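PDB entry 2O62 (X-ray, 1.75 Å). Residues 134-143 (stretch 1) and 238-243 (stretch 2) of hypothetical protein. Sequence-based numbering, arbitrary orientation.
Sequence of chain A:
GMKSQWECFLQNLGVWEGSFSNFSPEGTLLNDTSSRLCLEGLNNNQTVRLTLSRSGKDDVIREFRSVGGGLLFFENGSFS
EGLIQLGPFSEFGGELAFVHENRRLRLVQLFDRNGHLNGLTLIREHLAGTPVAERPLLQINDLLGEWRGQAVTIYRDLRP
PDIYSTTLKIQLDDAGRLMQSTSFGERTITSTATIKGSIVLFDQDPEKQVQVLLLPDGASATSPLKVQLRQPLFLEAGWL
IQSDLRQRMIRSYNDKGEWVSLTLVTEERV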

# COMPACT_ATOMS: atom_id res chain seq x y z
N GLU A 134 13.57 -10.61 4.59
CA GLU A 134 12.94 -10.50 3.29
C GLU A 134 11.96 -11.67 3.03
O GLU A 134 12.28 -12.85 3.19
CB GLU A 134 14.02 -10.46 2.22
CG GLU A 134 13.50 -10.29 0.80
CD GLU A 134 13.12 -8.85 0.45
OE1 GLU A 134 13.25 -7.92 1.30
OE2 GLU A 134 12.69 -8.67 -0.72
N ARG A 135 10.74 -11.33 2.65
CA ARG A 135 9.78 -12.37 2.25
C ARG A 135 10.06 -12.74 0.79
O ARG A 135 10.64 -11.96 0.06
CB ARG A 135 8.35 -11.88 2.36
CG ARG A 135 7.72 -11.96 3.77
CD ARG A 135 8.39 -11.03 4.78
NE ARG A 135 7.68 -11.18 6.05
CZ ARG A 135 8.10 -10.77 7.24
NH1 ARG A 135 9.27 -10.17 7.40
NH2 ARG A 135 7.33 -11.00 8.30
N PRO A 136 9.60 -13.93 0.36
CA PRO A 136 9.73 -14.39 -1.04
C PRO A 136 9.05 -13.48 -2.05
O PRO A 136 8.05 -12.86 -1.73
CB PRO A 136 8.96 -15.70 -1.02
CG PRO A 136 9.09 -16.21 0.39
CD PRO A 136 9.00 -14.97 1.21
N LEU A 137 9.54 -13.47 -3.29
CA LEU A 137 8.81 -12.89 -4.39
C LEU A 137 7.39 -13.46 -4.38
O LEU A 137 7.22 -14.68 -4.36
CB LEU A 137 9.47 -13.31 -5.70
CG LEU A 137 8.68 -12.96 -6.98
CD1 LEU A 137 8.71 -11.47 -7.21
CD2 LEU A 137 9.31 -13.72 -8.19
N LEU A 138 6.38 -12.60 -4.44
CA LEU A 138 5.00 -13.08 -4.44
C LEU A 138 4.64 -13.86 -5.71
O LEU A 138 4.95 -13.43 -6.81
CB LEU A 138 4.04 -11.92 -4.27
CG LEU A 138 2.57 -12.21 -4.02
CD1 LEU A 138 2.32 -13.00 -2.76
CD2 LEU A 138 1.82 -10.91 -3.98
N GLN A 139 3.99 -15.02 -5.52
CA GLN A 139 3.51 -15.85 -6.63
C GLN A 139 2.00 -16.03 -6.52
O GLN A 139 1.46 -16.00 -5.44
CB GLN A 139 4.16 -17.22 -6.57
CG GLN A 139 5.69 -17.18 -6.64
CD GLN A 139 6.21 -16.84 -8.03
OE1 GLN A 139 5.44 -16.58 -8.97
NE2 GLN A 139 7.55 -16.86 -8.17
N ILE A 140 1.32 -16.24 -7.64
CA ILE A 140 -0.14 -16.50 -7.58
C ILE A 140 -0.44 -17.64 -6.64
O ILE A 140 -1.38 -17.61 -5.86
CB ILE A 140 -0.69 -16.93 -8.97
CG1 ILE A 140 -0.55 -15.81 -9.96
CG2 ILE A 140 -2.17 -17.31 -8.88
CD1 ILE A 140 -1.19 -14.55 -9.51
N ASN A 141 0.35 -18.69 -6.74
CA ASN A 141 0.13 -19.84 -5.88
C ASN A 141 0.21 -19.55 -4.37
O ASN A 141 -0.34 -20.29 -3.56
CB ASN A 141 1.09 -20.93 -6.27
CG ASN A 141 0.74 -21.52 -7.61
OD1 ASN A 141 -0.24 -21.15 -8.24
ND2 ASN A 141 1.56 -22.44 -8.06
N ASP A 142 0.86 -18.47 -3.99
CA ASP A 142 0.87 -18.06 -2.58
C ASP A 142 -0.50 -17.55 -2.12
O ASP A 142 -0.75 -17.44 -0.92
CB ASP A 142 1.88 -16.93 -2.37
CG ASP A 142 3.31 -17.39 -2.55
OD1 ASP A 142 3.66 -18.57 -2.25
OD2 ASP A 142 4.12 -16.53 -2.97
N LEU A 143 -1.34 -17.15 -3.07
CA LEU A 143 -2.60 -16.51 -2.73
C LEU A 143 -3.81 -17.40 -2.89
O LEU A 143 -4.86 -17.09 -2.31
CB LEU A 143 -2.79 -15.24 -3.55
CG LEU A 143 -1.71 -14.19 -3.39
CD1 LEU A 143 -1.92 -13.03 -4.32
CD2 LEU A 143 -1.66 -13.71 -1.93
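Stretch 2 238-243: GWLIQS

A long side chain can bind a strand through a backbone carbonyl where no backbone hydrogen bond joins the two segments, and the contact between residues 134-143 and 238-243 of this hypothetical protein is an example. Stretch 2 is the last part of a strand that begins earlier in the chain and runs to Gln242, but Ile241, at phi/psi -71/-40, breaks the extended course. Leu240 O and Ile241 O therefore point to the same side, toward Arg135, instead of alternating. Stretch 1 is irregular: it runs as an open loop through Gln139 and then takes helical backbone angles from Ile140 to Asp142. The nearest CA atoms pair Arg135 with Ile241 at 7.3 Å, Leu138 with Leu240 at 7.7 Å and Asp142 with Ser243 at 7.2 Å. The pairing follows no steady register; side chains fill the gap. The two segments run across each other, neither parallel nor antiparallel.

Arg135 provides the polar anchor. Its CB points toward the strand; chi1 at -83° (m) places Arg135 CG 3.6 Å from Leu240 O, and chi2 at 66° (p) then turns CD at that point. From there chi3 is trans and chi4 is 165°, an extended end that carries the guanidinium along to the next carbonyl. Arg135 NE donates to Ile241 O at 2.8 Å, and Arg135 NH2 donates to the same oxygen at 3.0 Å. Two donors can share this acceptor because the oxygen lies at the guanidinium edge, near its plane. The 3.2 Å approach of Arg135 NH2 to Gln242 NE2 brings together two donors and is no hydrogen bond.

The apolar half of the contact centres on Leu240, whose CB points toward stretch 1. With chi1 trans and chi2 p, its side chain places CD2 3.8 Å from Leu138 CD1 and 3.7 Å from Asp142 CB. Leu138 has the same t, p combination and also directs its CB toward the strand, so the two leucines meet through their terminal methyl groups.

Asp142 can offer its CB to this apolar contact while its carboxylate serves its own loop: with chi1 at -68° (m), Asp142 OD2 accepts from Gln139 N at 3.0 Å. In return, Asp142 N donates to Gln139 O at 2.9 Å, tying the turn together. Beyond it, one water bridges the stretches, donating to Asp142 O and to Ser243 O, each at 2.7 Å from the water oxygen. In all, 325 Å² is buried, counting both sides.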

# COMPACT_ATOMS: atom_id res chain seq x y z
N GLY A 238 -0.77 -4.63 -1.13
CA GLY A 238 -0.90 -5.79 -0.26
C GLY A 238 0.46 -6.24 0.16
O GLY A 238 1.46 -5.97 -0.51
N TRP A 239 0.50 -6.97 1.27
CA TRP A 239 1.73 -7.54 1.76
C TRP A 239 1.43 -8.86 2.41
O TRP A 239 0.72 -8.88 3.41
CB TRP A 239 2.32 -6.62 2.80
CG TRP A 239 3.70 -6.94 3.25
CD1 TRP A 239 4.64 -7.69 2.58
CD2 TRP A 239 4.32 -6.49 4.44
NE1 TRP A 239 5.81 -7.69 3.27
CE2 TRP A 239 5.64 -6.97 4.42
CE3 TRP A 239 3.91 -5.67 5.50
CZ2 TRP A 239 6.55 -6.69 5.44
CZ3 TRP A 239 4.80 -5.38 6.49
CH2 TRP A 239 6.12 -5.89 6.47
N LEU A 240 1.97 -9.95 1.84
CA LEU A 240 1.86 -11.30 2.40
C LEU A 240 2.97 -11.40 3.46
O LEU A 240 4.14 -11.76 3.17
CB LEU A 240 2.04 -12.36 1.32
CG LEU A 240 1.84 -13.81 1.75
CD1 LEU A 240 0.37 -14.04 2.14
CD2 LEU A 240 2.28 -14.76 0.66
N ILE A 241 2.60 -11.07 4.69
CA ILE A 241 3.55 -10.94 5.79
C ILE A 241 4.10 -12.29 6.25
O ILE A 241 5.27 -12.40 6.60
CB ILE A 241 2.90 -10.22 6.98
CG1 ILE A 241 2.45 -8.82 6.58
CG2 ILE A 241 3.89 -10.10 8.12
CD1 ILE A 241 1.53 -8.14 7.56
N GLN A 242 3.22 -13.30 6.29
CA GLN A 242 3.57 -14.70 6.52
C GLN A 242 2.75 -15.52 5.54
O GLN A 242 1.80 -15.02 4.96
CB GLN A 242 3.19 -15.12 7.96
CG GLN A 242 3.77 -14.26 9.08
CD GLN A 242 5.32 -14.31 9.16
OE1 GLN A 242 5.96 -15.21 8.59
NE2 GLN A 242 5.92 -13.35 9.88
N SER A 243 3.05 -16.81 5.38
CA SER A 243 2.27 -17.63 4.42
C SER A 243 0.75 -17.58 4.69
O SER A 243 -0.03 -17.78 3.77
CB SER A 243 2.74 -19.09 4.39
OG SER A 243 2.45 -19.73 5.61
O HOH W 1 0.53 -18.39 1.23